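Local coordinates for protein acetyl xylan esterase (Metagenome, PDB 6XYC) that hydrolyses acetyl and feruloyl ester groups on complex natural xylans, as a bifunctional carbohydrate esterase of the alpha/beta hydrolase fold, at residues N14-S19 and S24-I29; Q237-K242 and A252-V257; A70-I75 and F278-S283; G142-D147 and V206-P211. One frame throughout, in Å; residues are numbered along the deposited sequence.

Overall arrangement
Contacts 1, 2 and 3 all reach the mixed sheet of the alpha/beta hydrolase fold, whereas contact 4 joins a separate two-stranded antiparallel sheet to helix 203-208. Contact 1 forms the hairpin at the start of the chain, and its strand 26-32 pairs with strand 73-77 of contact 3; there Ile75 packs against Leu27 and Ile29. The centres of contacts 1 and 2 are about 31 Å apart, on opposite sides of the chain's centre. Contact 4 precedes contact 2 in sequence, their nearest atoms about 5 Å apart. Contact 3 brings together chain parts that flank both, so helix 269-284, following strand 252-257 of contact 2, packs back against a region about 200 positions earlier.

Contact 1. Residues N14-S19 and S24-I29; sequences NVNYAS and SHNLDI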
loop_
_atom_site.group_PDB
_atom_site.type_symbol
_atom_site.label_atom_id
_atom_site.label_comp_id
_atom_site.label_asym_id
_atom_site.label_seq_id
_atom_site.Cartn_x
_atom_site.Cartn_y
_atom_site.Cartn_z
ATOM N N ASN A 14 10.383 3.464 -15.031
ATOM C CA ASN A 14 11.681 3.140 -14.437
ATOM C C ASN A 14 12.422 4.403 -13.996
ATOM O O ASN A 14 13.585 4.632 -14.339
ATOM C CB ASN A 14 12.512 2.301 -15.403
ATOM C CG ASN A 14 11.989 0.881 -15.513
ATOM O OD1 ASN A 14 11.875 0.177 -14.512
ATOM N ND2 ASN A 14 11.646 0.462 -16.724
ATOM N N VAL A 15 11.723 5.218 -13.214
ATOM C CA VAL A 15 12.303 6.365 -12.530
ATOM C C VAL A 15 12.738 5.897 -11.149
ATOM O O VAL A 15 11.924 5.384 -10.374
ATOM C CB VAL A 15 11.288 7.512 -12.433
ATOM C CG1 VAL A 15 11.857 8.654 -11.630
ATOM C CG2 VAL A 15 10.865 7.959 -13.832
ATOM N N ASN A 16 14.023 6.038 -10.848
ATOM C CA ASN A 16 14.530 5.646 -9.541
ATOM C C ASN A 16 14.165 6.716 -8.518
ATOM O O ASN A 16 14.396 7.908 -8.748
ATOM C CB ASN A 16 16.043 5.443 -9.585
ATOM C CG ASN A 16 16.583 4.853 -8.297
ATOM O OD1 ASN A 16 16.876 5.579 -7.346
ATOM N ND2 ASN A 16 16.705 3.527 -8.254
ATOM N N TYR A 17 13.584 6.292 -7.394
ATOM C CA TYR A 17 13.143 7.223 -6.365
ATOM C C TYR A 17 14.071 7.265 -5.159
ATOM O O TYR A 17 13.843 8.075 -4.252
ATOM C CB TYR A 17 11.708 6.886 -5.917
ATOM C CG TYR A 17 11.507 5.520 -5.281
ATOM C CD1 TYR A 17 11.924 5.269 -3.980
ATOM C CD2 TYR A 17 10.866 4.498 -5.974
ATOM C CE1 TYR A 17 11.732 4.035 -3.395
ATOM C CE2 TYR A 17 10.670 3.259 -5.396
ATOM C CZ TYR A 17 11.100 3.037 -4.108
ATOM O OH TYR A 17 10.912 1.804 -3.524
ATOM N N ALA A 18 15.108 6.427 -5.120
ATOM C CA ALA A 18 16.024 6.371 -3.989
ATOM C C ALA A 18 17.419 6.881 -4.329
ATOM O O ALA A 18 18.352 6.681 -3.540
ATOM C CB ALA A 18 16.121 4.941 -3.457
ATOM N N SER A 19 17.589 7.525 -5.481
ATOM C CA SER A 19 18.893 8.031 -5.894
ATOM C C SER A 19 19.947 6.926 -5.858
ATOM O O SER A 19 21.097 7.146 -5.472
ATOM C CB SER A 19 19.324 9.209 -5.018
ATOM O OG SER A 19 18.423 10.293 -5.123
ATOM N N SER A 24 14.630 -2.354 -7.625
ATOM C CA SER A 24 13.690 -2.401 -6.513
ATOM C C SER A 24 13.282 -1.020 -6.031
ATOM O O SER A 24 12.314 -0.910 -5.272
ATOM C CB SER A 24 14.305 -3.188 -5.354
ATOM O OG SER A 24 15.527 -2.597 -4.937
ATOM N N HIS A 25 13.992 0.030 -6.442
ATOM C CA HIS A 25 13.665 1.397 -6.064
ATOM C C HIS A 25 13.258 2.228 -7.276
ATOM O O HIS A 25 13.510 3.436 -7.322
ATOM C CB HIS A 25 14.841 2.050 -5.337
ATOM C CG HIS A 25 15.025 1.566 -3.933
ATOM N ND1 HIS A 25 16.256 1.546 -3.311
ATOM C CD2 HIS A 25 14.136 1.086 -3.029
ATOM C CE1 HIS A 25 16.118 1.072 -2.085
ATOM N NE2 HIS A 25 14.841 0.786 -1.888
ATOM N N ASN A 26 12.643 1.589 -8.265
ATOM C CA ASN A 26 12.087 2.278 -9.417
ATOM C C ASN A 26 10.577 2.414 -9.281
ATOM O O ASN A 26 9.922 1.653 -8.569
ATOM C CB ASN A 26 12.415 1.536 -10.713
ATOM C CG ASN A 26 13.859 1.687 -11.128
ATOM O OD1 ASN A 26 14.594 2.514 -10.595
ATOM N ND2 ASN A 26 14.270 0.884 -12.107
ATOM N N LEU A 27 10.028 3.392 -9.994
ATOM C CA LEU A 27 8.585 3.549 -10.091
ATOM C C LEU A 27 8.224 3.989 -11.501
ATOM O O LEU A 27 9.080 4.424 -12.275
ATOM C CB LEU A 27 8.057 4.560 -9.064
ATOM C CG LEU A 27 8.742 5.919 -8.946
ATOM C CD1 LEU A 27 8.281 6.860 -10.033
ATOM C CD2 LEU A 27 8.458 6.491 -7.556
ATOM N N ASP A 28 6.942 3.857 -11.828
ATOM C CA ASP A 28 6.388 4.330 -13.090
ATOM C C ASP A 28 5.331 5.382 -12.791
ATOM O O ASP A 28 4.572 5.249 -11.825
ATOM C CB ASP A 28 5.776 3.182 -13.892
ATOM C CG ASP A 28 6.749 2.045 -14.127
ATOM O OD1 ASP A 28 7.971 2.308 -14.215
ATOM O OD2 ASP A 28 6.282 0.893 -14.217
ATOM N N ILE A 29 5.277 6.426 -13.616
ATOM C CA ILE A 29 4.320 7.515 -13.436
ATOM C C ILE A 29 3.496 7.654 -14.708
ATOM O O ILE A 29 4.057 7.747 -15.802
ATOM C CB ILE A 29 5.028 8.842 -13.105
ATOM C CG1 ILE A 29 5.852 8.715 -11.823
ATOM C CG2 ILE A 29 4.009 9.959 -12.970
ATOM C CD1 ILE A 29 6.727 9.918 -11.540
#
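Tyr17 lies across His25 where the hairpin of strands 8-16 and 26-32 nears its turn. Its CB meets Leu27 CD2, and ring atom CD2 comes closer to that methyl, at 3.5 Å. Further out, CE2 passes the carbonyl carbon of His25 and CZ its CA, while OH reaches His25 CD2 at the edge of the imidazole. The two ring planes are inclined by 57°, and His25 CB sits over the phenol face as a CH-pi contact. A chi1 of 62° sets CG between the backbone N and the carbonyl carbon, folding the ring over His25 O; OH is bonded to the carbonyl of Asn78. Replacing Tyr17 with an alanine would probably leave His25 CB and Leu27 CD2 facing a gap and the Asn78 carbonyl without its phenol partner.

Hydrogen bonds join Val15 and Leu27 in both directions, Leu27 N to Val15 O measuring 2.8 Å. Past the strand end, Tyr17 N donates to His25 O at 2.9 Å. Asn14 and Val15 together oppose Leu27, a G1 beta bulge, and Asn14 N reaches Asp28 OD1 at 2.8 Å, nearly straight (169°). Asn26 makes two weak bonds: OD1 accepts from Asn16 ND2, their amide planes nearly perpendicular, and ND2 donates to Asn14 OD1. Asn16 OD1 takes Ala18 N in an Asx turn, and its ND2 also bonds Asp20.

Lys56 pairs with Asp28 OD1 and bonds Asn14 OD1, while Asp93 bonds His25 NE2. The chemistry implies an apolar face of Val15 and Leu27, extended by the Tyr17 ring, opposite an amide-rich Asn16-Asn26 face, with Lys56 probably stabilising the Asp28 carboxylate.

Contact 2. Residues Q237-K242 and A252-V257; sequences QSVNLK and ATFISV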
loop_
_atom_site.group_PDB
_atom_site.type_symbol
_atom_site.label_atom_id
_atom_site.label_comp_id
_atom_site.label_asym_id
_atom_site.label_seq_id
_atom_site.Cartn_x
_atom_site.Cartn_y
_atom_site.Cartn_z
ATOM N N GLN A 237 -9.147 -10.893 8.229
ATOM C CA GLN A 237 -8.157 -9.831 8.370
ATOM C C GLN A 237 -8.787 -8.454 8.190
ATOM O O GLN A 237 -8.516 -7.526 8.965
ATOM C CB GLN A 237 -7.027 -10.051 7.362
ATOM C CG GLN A 237 -6.136 -11.235 7.692
ATOM C CD GLN A 237 -5.129 -10.919 8.771
ATOM O OE1 GLN A 237 -4.335 -9.989 8.635
ATOM N NE2 GLN A 237 -5.148 -11.692 9.846
ATOM N N SER A 238 -9.638 -8.299 7.173
ATOM C CA SER A 238 -10.280 -7.011 6.931
ATOM C C SER A 238 -11.431 -6.748 7.898
ATOM O O SER A 238 -11.664 -5.591 8.274
ATOM C CB SER A 238 -10.772 -6.939 5.487
ATOM O OG SER A 238 -9.675 -6.885 4.585
ATOM N N VAL A 239 -12.166 -7.789 8.299
ATOM C CA VAL A 239 -13.143 -7.632 9.374
ATOM C C VAL A 239 -12.459 -7.050 10.604
ATOM O O VAL A 239 -12.934 -6.083 11.212
ATOM C CB VAL A 239 -13.813 -8.981 9.692
ATOM C CG1 VAL A 239 -14.646 -8.865 10.949
ATOM C CG2 VAL A 239 -14.658 -9.452 8.515
ATOM N N ASN A 240 -11.310 -7.623 10.970
ATOM C CA ASN A 240 -10.590 -7.167 12.152
ATOM C C ASN A 240 -10.115 -5.727 11.990
ATOM O O ASN A 240 -10.212 -4.927 12.928
ATOM C CB ASN A 240 -9.410 -8.098 12.429
ATOM C CG ASN A 240 -9.849 -9.490 12.848
ATOM O OD1 ASN A 240 -11.025 -9.726 13.127
ATOM N ND2 ASN A 240 -8.901 -10.419 12.894
ATOM N N LEU A 241 -9.599 -5.374 10.811
ATOM C CA LEU A 241 -9.131 -4.010 10.602
ATOM C C LEU A 241 -10.271 -3.009 10.744
ATOM O O LEU A 241 -10.104 -1.958 11.372
ATOM C CB LEU A 241 -8.473 -3.879 9.227
ATOM C CG LEU A 241 -7.734 -2.566 8.954
ATOM C CD1 LEU A 241 -6.651 -2.322 10.004
ATOM C CD2 LEU A 241 -7.123 -2.568 7.561
ATOM N N LYS A 242 -11.431 -3.314 10.158
ATOM C CA LYS A 242 -12.589 -2.436 10.282
ATOM C C LYS A 242 -12.997 -2.278 11.742
ATOM O O LYS A 242 -13.292 -1.166 12.197
ATOM C CB LYS A 242 -13.749 -2.992 9.451
ATOM C CG LYS A 242 -15.106 -2.412 9.765
ATOM C CD LYS A 242 -15.241 -0.996 9.258
ATOM C CE LYS A 242 -16.686 -0.542 9.341
ATOM N NZ LYS A 242 -16.811 0.939 9.497
ATOM N N ALA A 252 -13.374 4.065 8.629
ATOM C CA ALA A 252 -13.127 2.977 7.698
ATOM C C ALA A 252 -14.433 2.566 7.038
ATOM O O ALA A 252 -15.483 2.524 7.686
ATOM C CB ALA A 252 -12.505 1.774 8.411
ATOM N N THR A 253 -14.362 2.306 5.738
ATOM C CA THR A 253 -15.449 1.709 4.976
ATOM C C THR A 253 -15.003 0.323 4.543
ATOM O O THR A 253 -13.922 0.172 3.963
ATOM C CB THR A 253 -15.808 2.563 3.754
ATOM O OG1 THR A 253 -16.163 3.882 4.185
ATOM C CG2 THR A 253 -16.975 1.949 2.993
ATOM N N PHE A 254 -15.814 -0.687 4.844
ATOM C CA PHE A 254 -15.468 -2.077 4.561
ATOM C C PHE A 254 -16.470 -2.631 3.558
ATOM O O PHE A 254 -17.676 -2.678 3.840
ATOM C CB PHE A 254 -15.452 -2.922 5.836
ATOM C CG PHE A 254 -15.161 -4.382 5.595
ATOM C CD1 PHE A 254 -14.255 -4.776 4.619
ATOM C CD2 PHE A 254 -15.790 -5.360 6.344
ATOM C CE1 PHE A 254 -13.994 -6.116 4.394
ATOM C CE2 PHE A 254 -15.527 -6.697 6.129
ATOM C CZ PHE A 254 -14.631 -7.077 5.153
ATOM N N ILE A 255 -15.971 -3.048 2.395
ATOM C CA ILE A 255 -16.791 -3.642 1.347
ATOM C C ILE A 255 -16.380 -5.102 1.200
ATOM O O ILE A 255 -15.241 -5.399 0.816
ATOM C CB ILE A 255 -16.641 -2.894 0.016
ATOM C CG1 ILE A 255 -17.286 -1.509 0.115
ATOM C CG2 ILE A 255 -17.272 -3.684 -1.115
ATOM C CD1 ILE A 255 -16.974 -0.593 -1.062
ATOM N N SER A 256 -17.306 -6.006 1.509
ATOM C CA SER A 256 -17.097 -7.439 1.369
ATOM C C SER A 256 -17.637 -7.865 0.011
ATOM O O SER A 256 -18.772 -7.530 -0.339
ATOM C CB SER A 256 -17.809 -8.197 2.494
ATOM O OG SER A 256 -17.536 -9.585 2.424
ATOM N N VAL A 257 -16.822 -8.583 -0.755
ATOM C CA VAL A 257 -17.173 -9.001 -2.112
ATOM C C VAL A 257 -17.721 -10.423 -2.032
ATOM O O VAL A 257 -16.957 -11.357 -1.726
ATOM C CB VAL A 257 -15.964 -8.921 -3.057
ATOM C CG1 VAL A 257 -16.354 -9.381 -4.460
ATOM C CG2 VAL A 257 -15.399 -7.500 -3.096
#
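Phe254 projects from its strand toward helix 236-248, and the helix meets its ring at more than one place. Ser238 CB approaches Phe254 CE1 at 3.5 Å, and the carbonyl carbon of Ser238 stands over one face, offset toward the rim. Val239 comes in obliquely, its CG2 lying 3.7 Å from Phe254 CE2. Phe254 has CG anti to its own backbone nitrogen (chi1 177°), an extension that carries the ring out to Ser238 and Val239.

Lys242 crosses the base of Phe254 obliquely: its CB, CG and CD run past Phe254 CB, with CD at 3.9 Å. A bend about CB-CG (chi2 73°) turns the lysine chain along Phe254 CB, and its end goes on to Ala252, where CD touches the methyl CB at 4.0 Å and NZ donates to Ala252 O at 2.7 Å. This donor stands 38° out of the carbonyl plane. NZ also forms a salt bridge with Asp246. A methionine in place of Lys242 would probably leave Ala252 O without this donor and Asp246 without this positive partner.

Segments 237-242 and 252-257 run nearly antiparallel, with axes 9.0 Å apart at closest approach. They belong to the beta-alpha-beta unit in which helix 236-248 connects the parallel strands 222-227 and 252-257; Ser238 and Leu241 also pack on Ile224, and helix 269-284 touches strand 252-257 through Ile255 and Val257.

Contact 3. Residues A70-I75 and F278-S283; sequences AGFAVI and FFTEQS
The backbone leaves helix 56-69 at Gly71 through a Schellman motif, with phi 100°, before extending at Phe72 toward strand 73-77. Past this turn, the Phe72 side chain is directed to helix 269-284. Its tip, CZ, meets Phe279 CB at 3.7 Å, and the same atom comes equally near the carbonyl carbon of Phe279. The ring is met obliquely by that carbonyl carbon, whereas Thr280 OG1 lies at its edge, 3.7 Å from Phe72 CE1. The CB of Phe279 points toward Phe72, but its ring leads away, onto Ile42, Phe114 and Val166 of the main sheet.

The Phe72 ring also packs on Ile42 and Phe114. A water links the two segments beside this apolar patch: it donates to Ala70 O at 2.7 Å and to Thr280 OG1 at 2.8 Å. The Thr280 hydroxyl is also bonded to the carbonyl of Thr276.

The contact thus combines direct carbon packing at Phe72 with polar bridging at its margin. With no direct hydrogen bond across the segments, the water supplies the polar link between Ala70 O, just ahead of Gly71, and Thr280 of helix 269-284.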
loop_
_atom_site.group_PDB
_atom_site.type_symbol
_atom_site.label_atom_id
_atom_site.label_comp_id
_atom_site.label_asym_id
_atom_site.label_seq_id
_atom_site.Cartn_x
_atom_site.Cartn_y
_atom_site.Cartn_z
ATOM N N ALA A 70 -10.499 8.111 -13.840
ATOM C CA ALA A 70 -11.081 8.968 -12.814
ATOM C C ALA A 70 -10.368 10.306 -12.690
ATOM O O ALA A 70 -10.849 11.183 -11.965
ATOM C CB ALA A 70 -11.057 8.254 -11.457
ATOM N N GLY A 71 -9.239 10.481 -13.374
ATOM C CA GLY A 71 -8.533 11.746 -13.388
ATOM C C GLY A 71 -7.342 11.843 -12.468
ATOM O O GLY A 71 -6.875 12.958 -12.211
ATOM N N PHE A 72 -6.833 10.722 -11.965
ATOM C CA PHE A 72 -5.686 10.728 -11.067
ATOM C C PHE A 72 -4.421 10.351 -11.825
ATOM O O PHE A 72 -4.451 9.498 -12.718
ATOM C CB PHE A 72 -5.884 9.749 -9.909
ATOM C CG PHE A 72 -6.985 10.135 -8.968
ATOM C CD1 PHE A 72 -8.262 9.642 -9.141
ATOM C CD2 PHE A 72 -6.733 10.984 -7.907
ATOM C CE1 PHE A 72 -9.278 9.997 -8.271
ATOM C CE2 PHE A 72 -7.741 11.346 -7.033
ATOM C CZ PHE A 72 -9.017 10.847 -7.216
ATOM N N ALA A 73 -3.317 11.005 -11.476
ATOM C CA ALA A 73 -2.002 10.487 -11.814
ATOM C C ALA A 73 -1.760 9.200 -11.033
ATOM O O ALA A 73 -2.146 9.086 -9.864
ATOM C CB ALA A 73 -0.919 11.513 -11.484
ATOM N N VAL A 74 -1.130 8.223 -11.682
ATOM C CA VAL A 74 -0.878 6.919 -11.078
ATOM C C VAL A 74 0.624 6.703 -10.995
ATOM O O VAL A 74 1.332 6.827 -12.001
ATOM C CB VAL A 74 -1.552 5.781 -11.867
ATOM C CG1 VAL A 74 -1.083 4.427 -11.336
ATOM C CG2 VAL A 74 -3.077 5.898 -11.804
ATOM N N ILE A 75 1.103 6.366 -9.804
ATOM C CA ILE A 75 2.509 6.070 -9.577
ATOM C C ILE A 75 2.598 4.657 -9.017
ATOM O O ILE A 75 2.198 4.413 -7.874
ATOM C CB ILE A 75 3.159 7.084 -8.623
ATOM C CG1 ILE A 75 2.938 8.508 -9.141
ATOM C CG2 ILE A 75 4.636 6.805 -8.471
ATOM C CD1 ILE A 75 1.791 9.237 -8.475
ATOM N N PHE A 278 -14.283 6.700 -3.796
ATOM C CA PHE A 278 -13.676 6.995 -2.501
ATOM C C PHE A 278 -12.558 8.019 -2.645
ATOM O O PHE A 278 -12.550 9.056 -1.971
ATOM C CB PHE A 278 -13.164 5.688 -1.885
ATOM C CG PHE A 278 -12.344 5.874 -0.641
ATOM C CD1 PHE A 278 -12.964 6.072 0.587
ATOM C CD2 PHE A 278 -10.961 5.839 -0.689
ATOM C CE1 PHE A 278 -12.215 6.242 1.744
ATOM C CE2 PHE A 278 -10.203 6.011 0.463
ATOM C CZ PHE A 278 -10.833 6.211 1.683
ATOM N N PHE A 279 -11.605 7.749 -3.538
ATOM C CA PHE A 279 -10.498 8.679 -3.736
ATOM C C PHE A 279 -11.003 10.032 -4.206
ATOM O O PHE A 279 -10.481 11.074 -3.793
ATOM C CB PHE A 279 -9.481 8.116 -4.741
ATOM C CG PHE A 279 -8.475 7.175 -4.134
ATOM C CD1 PHE A 279 -7.869 7.436 -2.917
ATOM C CD2 PHE A 279 -8.115 6.015 -4.805
ATOM C CE1 PHE A 279 -6.944 6.560 -2.378
ATOM C CE2 PHE A 279 -7.192 5.142 -4.269
ATOM C CZ PHE A 279 -6.605 5.411 -3.055
ATOM N N THR A 280 -12.020 10.041 -5.070
ATOM C CA THR A 280 -12.555 11.313 -5.549
ATOM C C THR A 280 -13.194 12.091 -4.406
ATOM O O THR A 280 -12.961 13.294 -4.252
ATOM C CB THR A 280 -13.570 11.095 -6.674
ATOM O OG1 THR A 280 -12.919 10.526 -7.817
ATOM C CG2 THR A 280 -14.224 12.430 -7.060
ATOM N N GLU A 281 -14.001 11.410 -3.589
ATOM C CA GLU A 281 -14.601 12.059 -2.426
ATOM C C GLU A 281 -13.527 12.567 -1.470
ATOM O O GLU A 281 -13.626 13.684 -0.951
ATOM C CB GLU A 281 -15.545 11.091 -1.709
ATOM C CG GLU A 281 -16.684 10.570 -2.572
ATOM C CD GLU A 281 -17.227 9.233 -2.099
ATOM O OE1 GLU A 281 -18.251 8.786 -2.654
ATOM O OE2 GLU A 281 -16.637 8.626 -1.179
ATOM N N GLN A 282 -12.488 11.763 -1.232
ATOM C CA GLN A 282 -11.410 12.187 -0.346
ATOM C C GLN A 282 -10.631 13.353 -0.944
ATOM O O GLN A 282 -10.186 14.248 -0.219
ATOM C CB GLN A 282 -10.472 11.013 -0.066
ATOM C CG GLN A 282 -11.105 9.884 0.724
ATOM C CD GLN A 282 -11.356 10.258 2.172
ATOM O OE1 GLN A 282 -10.476 10.792 2.848
ATOM N NE2 GLN A 282 -12.561 9.980 2.655
ATOM N N SER A 283 -10.464 13.363 -2.265
ATOM C CA SER A 283 -9.679 14.405 -2.914
ATOM C C SER A 283 -10.259 15.794 -2.681
ATOM O O SER A 283 -9.533 16.786 -2.802
ATOM C CB SER A 283 -9.582 14.126 -4.411
ATOM O OG SER A 283 -10.866 13.910 -4.971
HETATM O O HOH W 1 -13.150 10.988 -10.590
#

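Contact 4. Residues G142-D147 and V206-P211; sequences GDLTVD and VKLISP
A two-stranded antiparallel sheet, strands 138-141 and 144-147, meets the end of helix 203-208 through the side chains of Leu144, Val146 and Leu208. Leu208 CD1 is the atom on which the contact turns: it touches Leu144 CG at 3.7 Å and Val146 CG1 at 3.9 Å. The second methyl of Val146, CG2, lies 4.0 Å from the same Leu208 CD1, and Leu144 CD2 is 3.9 Å from it. One methyl thus fits between two residues of strand 144-147 whose side chains point to the same side, Thr145 between them pointing away.

Leu208 runs alongside Leu144 and Val146 but in the reverse sense. It has CG beside its backbone N (chi1 -66°) and CD1 extended at chi2 179°, a shape that delivers this methyl to the strand. For Leu144, CG is anti to the backbone nitrogen (chi1 -179°), which brings that branch point alongside Leu208.

This contact joins the small hairpin to the last turn of helix 203-208, apart from the main sheet of the alpha/beta hydrolase fold. Leu208 also packs on Leu139 and Ser141 of the partner strand, so both strands of the hairpin meet this leucine, while Leu144 reaches Asp204 and Trp205 of the helix.

Beyond Leu208, Ser210 OG donates to Val206 O at 2.6 Å, a bond that ties the departing chain to the last helical turn; Ser210 OG is also bonded to Met174 N.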
loop_
_atom_site.group_PDB
_atom_site.type_symbol
_atom_site.label_atom_id
_atom_site.label_comp_id
_atom_site.label_asym_id
_atom_site.label_seq_id
_atom_site.Cartn_x
_atom_site.Cartn_y
_atom_site.Cartn_z
ATOM N N GLY A 142 8.347 -4.086 22.929
ATOM C CA GLY A 142 9.337 -4.703 23.802
ATOM C C GLY A 142 10.686 -4.039 23.610
ATOM O O GLY A 142 10.807 -2.808 23.644
ATOM N N ASP A 143 11.715 -4.853 23.398
ATOM C CA ASP A 143 13.066 -4.355 23.168
ATOM C C ASP A 143 13.347 -4.061 21.698
ATOM O O ASP A 143 14.428 -3.558 21.376
ATOM C CB ASP A 143 14.091 -5.371 23.688
ATOM C CG ASP A 143 14.105 -5.466 25.202
ATOM O OD1 ASP A 143 13.963 -4.421 25.870
ATOM O OD2 ASP A 143 14.266 -6.584 25.729
ATOM N N LEU A 144 12.403 -4.348 20.810
ATOM C CA LEU A 144 12.603 -4.226 19.373
ATOM C C LEU A 144 12.083 -2.882 18.884
ATOM O O LEU A 144 10.938 -2.511 19.162
ATOM C CB LEU A 144 11.884 -5.357 18.642
ATOM C CG LEU A 144 11.958 -5.478 17.118
ATOM C CD1 LEU A 144 13.402 -5.500 16.656
ATOM C CD2 LEU A 144 11.218 -6.728 16.655
ATOM N N THR A 145 12.923 -2.163 18.143
ATOM C CA THR A 145 12.545 -0.891 17.543
ATOM C C THR A 145 12.867 -0.938 16.059
ATOM O O THR A 145 13.996 -1.263 15.677
ATOM C CB THR A 145 13.277 0.289 18.193
ATOM O OG1 THR A 145 12.939 0.368 19.584
ATOM C CG2 THR A 145 12.891 1.597 17.498
ATOM N N VAL A 146 11.883 -0.605 15.225
ATOM C CA VAL A 146 12.065 -0.561 13.778
ATOM C C VAL A 146 11.910 0.873 13.290
ATOM O O VAL A 146 11.036 1.615 13.754
ATOM C CB VAL A 146 11.084 -1.494 13.033
ATOM C CG1 VAL A 146 11.376 -2.949 13.367
ATOM C CG2 VAL A 146 9.647 -1.127 13.358
ATOM N N ASP A 147 12.762 1.249 12.341
ATOM C CA ASP A 147 12.752 2.577 11.740
ATOM C C ASP A 147 11.802 2.554 10.547
ATOM O O ASP A 147 12.110 1.962 9.509
ATOM C CB ASP A 147 14.171 2.964 11.323
ATOM C CG ASP A 147 14.252 4.339 10.703
ATOM O OD1 ASP A 147 13.212 5.022 10.603
ATOM O OD2 ASP A 147 15.370 4.739 10.315
ATOM N N VAL A 206 5.866 -9.663 15.109
ATOM C CA VAL A 206 4.519 -9.766 14.555
ATOM C C VAL A 206 3.749 -8.476 14.790
ATOM O O VAL A 206 2.993 -8.022 13.925
ATOM C CB VAL A 206 3.780 -10.979 15.146
ATOM C CG1 VAL A 206 2.302 -10.943 14.754
ATOM C CG2 VAL A 206 4.420 -12.275 14.680
ATOM N N LYS A 207 3.926 -7.861 15.962
ATOM C CA LYS A 207 3.235 -6.606 16.229
ATOM C C LYS A 207 3.708 -5.512 15.280
ATOM O O LYS A 207 2.899 -4.718 14.783
ATOM C CB LYS A 207 3.442 -6.162 17.679
ATOM C CG LYS A 207 2.624 -4.924 18.043
ATOM C CD LYS A 207 2.907 -4.408 19.445
ATOM C CE LYS A 207 1.895 -3.325 19.820
ATOM N NZ LYS A 207 2.268 -2.570 21.042
ATOM N N LEU A 208 5.014 -5.462 15.010
ATOM C CA LEU A 208 5.597 -4.363 14.251
ATOM C C LEU A 208 5.456 -4.521 12.741
ATOM O O LEU A 208 5.770 -3.576 12.012
ATOM C CB LEU A 208 7.075 -4.202 14.603
ATOM C CG LEU A 208 7.367 -3.770 16.043
ATOM C CD1 LEU A 208 8.845 -3.656 16.294
ATOM C CD2 LEU A 208 6.650 -2.442 16.344
ATOM N N ILE A 209 5.015 -5.681 12.248
ATOM C CA ILE A 209 4.653 -5.813 10.840
ATOM C C ILE A 209 3.149 -5.728 10.624
ATOM O O ILE A 209 2.687 -5.845 9.482
ATOM C CB ILE A 209 5.187 -7.124 10.225
ATOM C CG1 ILE A 209 4.575 -8.349 10.908
ATOM C CG2 ILE A 209 6.711 -7.156 10.290
ATOM C CD1 ILE A 209 4.833 -9.643 10.182
ATOM N N SER A 210 2.367 -5.540 11.687
ATOM C CA SER A 210 0.913 -5.595 11.585
ATOM C C SER A 210 0.331 -4.207 11.812
ATOM O O SER A 210 0.225 -3.755 12.966
ATOM C CB SER A 210 0.341 -6.597 12.593
ATOM O OG SER A 210 0.862 -7.894 12.364
ATOM N N PRO A 211 -0.076 -3.496 10.754
ATOM C CA PRO A 211 -0.537 -2.105 10.934
ATOM C C PRO A 211 -1.813 -1.986 11.754
ATOM O O PRO A 211 -2.125 -0.887 12.231
ATOM C CB PRO A 211 -0.747 -1.609 9.494
ATOM C CG PRO A 211 -1.003 -2.856 8.691
ATOM C CD PRO A 211 -0.220 -3.963 9.363
#